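Local coordinates for protein importin-95 (Chaetomium thermophilum, PDB 4XRI) that probably carries protein cargo into the nucleus as an importin-beta-type transport receptor, under the control of a small GTPase, at residues 153-157 with 197-202; 556-560 with 586-590. The protein carries 2 engineered substitutions. The contacts are given in a common frame with arbitrary orientation. Residue numbers count along the deposited sequence, not the author numbering.

Interaction 1: residues 153-157 with 197-202; sequences QHQKQ and EPNNEV. With SO4 (sulfate ion), chain I.
Gln153, Val202 and Glu201 bury the most surface where the first turn of helix 153-168 meets the start of helix 200-212. Residues 153-157 are helical, with Gln157 N bonded to Gln153 O at 2.9 Å; Glu197 and Asn199 are extended, Pro198 between them is in the helical region, and the helix begins at Asn200. The closest CA pair is Gln157 with Val202, 5.2 Å apart. The Gln153 amide (t, t, chi3 -49°) uses both ends: OE1 accepts from Asn199 ND2 across the contact at 2.6 Å, NE2 donates back to Gln157 OE1 at 3.0 Å. Asn199 is the N-cap, its OD1 taking a weak bond from Glu201 N at 3.0 Å; its own N donates to Glu197 OE2 at 3.1 Å, holding the preceding turn. The contact joins the N-terminal ends of two helices separated by helices 172-178 and 182-193, consistent with side-by-side packing of neighbouring HEAT repeats. Buried Val202 (t) rests CG2 4.0 Å from Lys156 CB. Glu201 (m, m) has CG 3.3 Å from Gln153 NE2 and CB 3.5 Å from Gln157 NE2. Lys156 NZ makes a long salt bridge to Glu197 OE1 (3.6 Å), and a water joins NZ (2.6 Å) to Glu197 OE2 (2.7 Å). Alongside, His154 NE2 donates at 2.9 Å to O1 of a sulfate, probably from the crystallisation liquor, also hydrogen-bonded to Ser114 OG.

Interaction 2: residues 556-560 with 586-590; sequences ILQRL and LCTVL
This is a buried, apolar helix-helix contact between helix 546-567 and helix 573-597, neighbours in the C-terminal half of the chain. Both segments are regular alpha-helix; their axes approach to 9.7 Å and run nearly antiparallel, at a signed crossing angle of -153°. Ile556 and Leu586 have the closest CA atoms, 6.4 Å apart. The CA-to-CB bond of Leu586 points toward the other helix, and its side chain (m, t) packs between Ile556, Arg559 and Leu560: its CB is 3.7 Å from Leu560 CD2, its CD1 3.9 Å from Arg559 CB and its CD2 4.0 Å from Ile556 CD1. Ile556 (m, m) packs in turn with CG2 3.4 Å from Leu586 O, CG1 3.7 Å from Val589 CG1 and CG2 4.0 Å from Leu590 CB. Leu590 (t, p) meets Leu560, CD2 to CD1 3.8 Å, and Leu557, CD1 to CG 4.2 Å. Arg559 lends its CB to the interface, but its guanidinium leads away to Leu514 O, Thr517 and Tyr531. Helix 524-539 packs on Leu586 and Val589, and helix 605-616 on Leu557 and Leu560, so neighbouring helices cover further parts of the pair. Such antiparallel pairing of consecutive helices, stacked on their neighbours, typifies the HEAT-repeat solenoid of importin beta.

Overall arrangement
Interaction 1 and interaction 2 are far apart in one long helical solenoid: their centres are about 65 Å apart, their nearest atoms about 53 Å, on opposite sides of the chain's centre. In sequence they follow in series, interaction 1 closing before interaction 2 opens. The 153-157/197-202 contact is largely polar and at the surface, its centre about 40 Å from the centre of the chain, with a sulfate at His154 and a glycerol about 3 Å from the Gln157 side chain, both probably from the crystallisation liquor. The 556-560/586-590 contact is apolar and buried, its centre about 30 Å from that of the chain. Interaction 2 pairs consecutive helices, whereas helices 172-178 and 182-193 lie between those joined in interaction 1.

Interaction 1: residues 153-157 with 197-202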
loop_
_atom_site.group_PDB
_atom_site.type_symbol
_atom_site.label_atom_id
_atom_site.label_comp_id
_atom_site.label_asym_id
_atom_site.label_seq_id
_atom_site.Cartn_x
_atom_site.Cartn_y
_atom_site.Cartn_z
ATOM N N GLN A 153 11.048 42.268 -5.595
ATOM C CA GLN A 153 11.005 41.108 -4.705
ATOM C C GLN A 153 9.952 40.076 -5.100
ATOM O O GLN A 153 10.271 38.905 -5.312
ATOM C CB GLN A 153 10.753 41.546 -3.264
ATOM C CG GLN A 153 10.538 40.378 -2.324
ATOM C CD GLN A 153 10.146 40.812 -0.933
ATOM O OE1 GLN A 153 10.778 41.686 -0.341
ATOM N NE2 GLN A 153 9.092 40.205 -0.402
ATOM N N HIS A 154 8.704 40.515 -5.211
ATOM C CA HIS A 154 7.602 39.599 -5.484
ATOM C C HIS A 154 7.637 39.026 -6.896
ATOM O O HIS A 154 7.285 37.863 -7.095
ATOM C CB HIS A 154 6.259 40.284 -5.231
ATOM C CG HIS A 154 5.833 40.260 -3.798
ATOM N ND1 HIS A 154 6.371 41.104 -2.844
ATOM C CD2 HIS A 154 4.935 39.489 -3.143
ATOM C CE1 HIS A 154 5.818 40.855 -1.675
ATOM N NE2 HIS A 154 4.939 39.876 -1.827
ATOM N N GLN A 155 8.062 39.825 -7.873
ATOM C CA GLN A 155 8.197 39.299 -9.226
ATOM C C GLN A 155 9.254 38.202 -9.246
ATOM O O GLN A 155 9.107 37.208 -9.952
ATOM C CB GLN A 155 8.558 40.392 -10.236
ATOM C CG GLN A 155 8.692 39.839 -11.654
ATOM C CD GLN A 155 8.856 40.906 -12.715
ATOM O OE1 GLN A 155 9.715 41.782 -12.613
ATOM N NE2 GLN A 155 8.028 40.833 -13.751
ATOM N N LYS A 156 10.316 38.389 -8.469
ATOM C CA LYS A 156 11.349 37.368 -8.333
ATOM C C LYS A 156 10.786 36.100 -7.702
ATOM O O LYS A 156 10.926 35.010 -8.254
ATOM C CB LYS A 156 12.521 37.885 -7.498
ATOM C CG LYS A 156 13.529 38.711 -8.268
ATOM C CD LYS A 156 14.778 38.946 -7.429
ATOM C CE LYS A 156 15.883 39.598 -8.238
ATOM N NZ LYS A 156 17.180 39.584 -7.507
ATOM N N GLN A 157 10.156 36.261 -6.540
ATOM C CA GLN A 157 9.533 35.155 -5.817
ATOM C C GLN A 157 8.631 34.315 -6.709
ATOM O O GLN A 157 8.801 33.098 -6.817
ATOM C CB GLN A 157 8.707 35.679 -4.641
ATOM C CG GLN A 157 9.479 36.316 -3.507
ATOM C CD GLN A 157 8.554 36.827 -2.416
ATOM O OE1 GLN A 157 8.292 38.024 -2.321
ATOM N NE2 GLN A 157 8.042 35.915 -1.598
ATOM N N GLU A 197 22.189 37.058 -1.825
ATOM C CA GLU A 197 20.864 37.606 -2.083
ATOM C C GLU A 197 20.320 38.236 -0.807
ATOM O O GLU A 197 20.065 37.536 0.172
ATOM C CB GLU A 197 19.912 36.521 -2.599
ATOM C CG GLU A 197 18.445 36.918 -2.573
ATOM C CD GLU A 197 18.142 38.111 -3.459
ATOM O OE1 GLU A 197 18.686 38.174 -4.581
ATOM O OE2 GLU A 197 17.364 38.989 -3.028
ATOM N N PRO A 198 20.143 39.566 -0.817
ATOM C CA PRO A 198 19.746 40.329 0.373
ATOM C C PRO A 198 18.353 39.975 0.887
ATOM O O PRO A 198 18.105 40.040 2.090
ATOM C CB PRO A 198 19.785 41.782 -0.118
ATOM C CG PRO A 198 19.558 41.687 -1.585
ATOM C CD PRO A 198 20.251 40.424 -2.011
ATOM N N ASN A 199 17.461 39.599 -0.022
ATOM C CA ASN A 199 16.065 39.360 0.317
ATOM C C ASN A 199 15.796 37.906 0.700
ATOM O O ASN A 199 16.003 36.993 -0.102
ATOM C CB ASN A 199 15.174 39.773 -0.855
ATOM C CG ASN A 199 13.764 40.110 -0.426
ATOM O OD1 ASN A 199 13.066 39.284 0.163
ATOM N ND2 ASN A 199 13.337 41.337 -0.712
ATOM N N ASN A 200 15.324 37.700 1.926
ATOM C CA ASN A 200 15.064 36.357 2.438
ATOM C C ASN A 200 13.867 35.683 1.777
ATOM O O ASN A 200 13.826 34.460 1.657
ATOM C CB ASN A 200 14.858 36.397 3.953
ATOM C CG ASN A 200 16.157 36.559 4.712
ATOM O OD1 ASN A 200 17.236 36.297 4.179
ATOM N ND2 ASN A 200 16.062 36.979 5.968
ATOM N N GLU A 201 12.895 36.486 1.355
ATOM C CA GLU A 201 11.723 35.969 0.659
ATOM C C GLU A 201 12.145 35.354 -0.669
ATOM O O GLU A 201 11.668 34.289 -1.053
ATOM C CB GLU A 201 10.694 37.078 0.427
ATOM C CG GLU A 201 10.486 37.998 1.614
ATOM C CD GLU A 201 9.839 37.301 2.795
ATOM O OE1 GLU A 201 9.092 36.325 2.573
ATOM O OE2 GLU A 201 10.076 37.730 3.944
ATOM N N VAL A 202 13.043 36.047 -1.359
ATOM C CA VAL A 202 13.586 35.584 -2.627
ATOM C C VAL A 202 14.383 34.298 -2.439
ATOM O O VAL A 202 14.238 33.347 -3.208
ATOM C CB VAL A 202 14.484 36.666 -3.273
ATOM C CG1 VAL A 202 15.255 36.094 -4.452
ATOM C CG2 VAL A 202 13.645 37.867 -3.697
HETATM S S SO4 I . 4.044 39.760 1.657
HETATM O O1 SO4 I . 3.185 40.014 0.504
HETATM O O2 SO4 I . 3.358 38.860 2.580
HETATM O O3 SO4 I . 5.292 39.144 1.212
HETATM O O4 SO4 I . 4.340 41.021 2.330
HETATM O O HOH W 1 16.751 40.581 -5.103
HETATM O O HOH W 2 8.867 33.316 -1.037
#

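Interaction 2: residues 556-560 with 586-590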
loop_
_atom_site.group_PDB
_atom_site.type_symbol
_atom_site.label_atom_id
_atom_site.label_comp_id
_atom_site.label_asym_id
_atom_site.label_seq_id
_atom_site.Cartn_x
_atom_site.Cartn_y
_atom_site.Cartn_z
ATOM N N ILE A 556 -20.344 -17.509 20.120
ATOM C CA ILE A 556 -20.221 -16.601 18.982
ATOM C C ILE A 556 -21.478 -16.628 18.122
ATOM O O ILE A 556 -21.972 -15.587 17.690
ATOM C CB ILE A 556 -19.003 -16.959 18.107
ATOM C CG1 ILE A 556 -17.706 -16.775 18.897
ATOM C CG2 ILE A 556 -18.978 -16.111 16.848
ATOM C CD1 ILE A 556 -17.519 -15.384 19.461
ATOM N N LEU A 557 -21.983 -17.832 17.880
ATOM C CA LEU A 557 -23.226 -18.022 17.143
ATOM C C LEU A 557 -24.400 -17.328 17.825
ATOM O O LEU A 557 -25.223 -16.691 17.170
ATOM C CB LEU A 557 -23.524 -19.516 16.982
ATOM C CG LEU A 557 -22.933 -20.185 15.741
ATOM C CD1 LEU A 557 -23.154 -21.690 15.794
ATOM C CD2 LEU A 557 -23.558 -19.590 14.492
ATOM N N GLN A 558 -24.468 -17.458 19.145
ATOM C CA GLN A 558 -25.522 -16.825 19.932
ATOM C C GLN A 558 -25.476 -15.300 19.799
ATOM O O GLN A 558 -26.509 -14.648 19.635
ATOM C CB GLN A 558 -25.399 -17.238 21.401
ATOM C CG GLN A 558 -26.593 -16.879 22.257
ATOM C CD GLN A 558 -26.519 -17.493 23.646
ATOM O OE1 GLN A 558 -25.642 -18.312 23.933
ATOM N NE2 GLN A 558 -27.442 -17.099 24.515
ATOM N N ARG A 559 -24.268 -14.748 19.860
ATOM C CA ARG A 559 -24.061 -13.309 19.711
ATOM C C ARG A 559 -24.408 -12.828 18.305
ATOM O O ARG A 559 -24.978 -11.748 18.135
ATOM C CB ARG A 559 -22.613 -12.937 20.046
ATOM C CG ARG A 559 -22.264 -13.073 21.521
ATOM C CD ARG A 559 -20.893 -12.492 21.823
ATOM N NE ARG A 559 -20.544 -12.656 23.232
ATOM C CZ ARG A 559 -19.443 -12.174 23.799
ATOM N NH1 ARG A 559 -18.572 -11.479 23.079
ATOM N NH2 ARG A 559 -19.216 -12.383 25.090
ATOM N N LEU A 560 -24.060 -13.633 17.305
ATOM C CA LEU A 560 -24.412 -13.338 15.920
ATOM C C LEU A 560 -25.923 -13.275 15.733
ATOM O O LEU A 560 -26.444 -12.362 15.091
ATOM C CB LEU A 560 -23.808 -14.386 14.980
ATOM C CG LEU A 560 -22.461 -14.042 14.341
ATOM C CD1 LEU A 560 -21.922 -15.232 13.560
ATOM C CD2 LEU A 560 -22.623 -12.831 13.437
ATOM N N LEU A 586 -17.593 -10.774 14.625
ATOM C CA LEU A 586 -18.155 -12.051 15.045
ATOM C C LEU A 586 -18.027 -13.107 13.951
ATOM O O LEU A 586 -17.810 -14.284 14.238
ATOM C CB LEU A 586 -19.622 -11.881 15.446
ATOM C CG LEU A 586 -19.860 -11.251 16.820
ATOM C CD1 LEU A 586 -21.326 -10.902 17.007
ATOM C CD2 LEU A 586 -19.390 -12.192 17.917
ATOM N N CYS A 587 -18.166 -12.681 12.699
ATOM C CA CYS A 587 -17.984 -13.583 11.568
ATOM C C CYS A 587 -16.531 -14.028 11.471
ATOM O O CYS A 587 -16.248 -15.174 11.123
ATOM C CB CYS A 587 -18.424 -12.919 10.259
ATOM S SG CYS A 587 -20.216 -12.854 10.004
ATOM N N THR A 588 -15.615 -13.113 11.779
ATOM C CA THR A 588 -14.187 -13.411 11.756
ATOM C C THR A 588 -13.834 -14.504 12.758
ATOM O O THR A 588 -13.104 -15.440 12.440
ATOM C CB THR A 588 -13.347 -12.154 12.056
ATOM O OG1 THR A 588 -13.489 -11.216 10.981
ATOM C CG2 THR A 588 -11.872 -12.515 12.215
ATOM N N VAL A 589 -14.361 -14.379 13.972
ATOM C CA VAL A 589 -14.137 -15.373 15.013
ATOM C C VAL A 589 -14.799 -16.694 14.647
ATOM O O VAL A 589 -14.197 -17.758 14.794
ATOM C CB VAL A 589 -14.677 -14.901 16.379
ATOM C CG1 VAL A 589 -14.452 -15.974 17.427
ATOM C CG2 VAL A 589 -14.008 -13.602 16.797
ATOM N N LEU A 590 -16.044 -16.618 14.182
ATOM C CA LEU A 590 -16.769 -17.804 13.743
ATOM C C LEU A 590 -15.975 -18.556 12.679
ATOM O O LEU A 590 -15.801 -19.775 12.762
ATOM C CB LEU A 590 -18.152 -17.432 13.202
ATOM C CG LEU A 590 -18.943 -18.613 12.632
ATOM C CD1 LEU A 590 -19.259 -19.616 13.730
ATOM C CD2 LEU A 590 -20.217 -18.153 11.936
#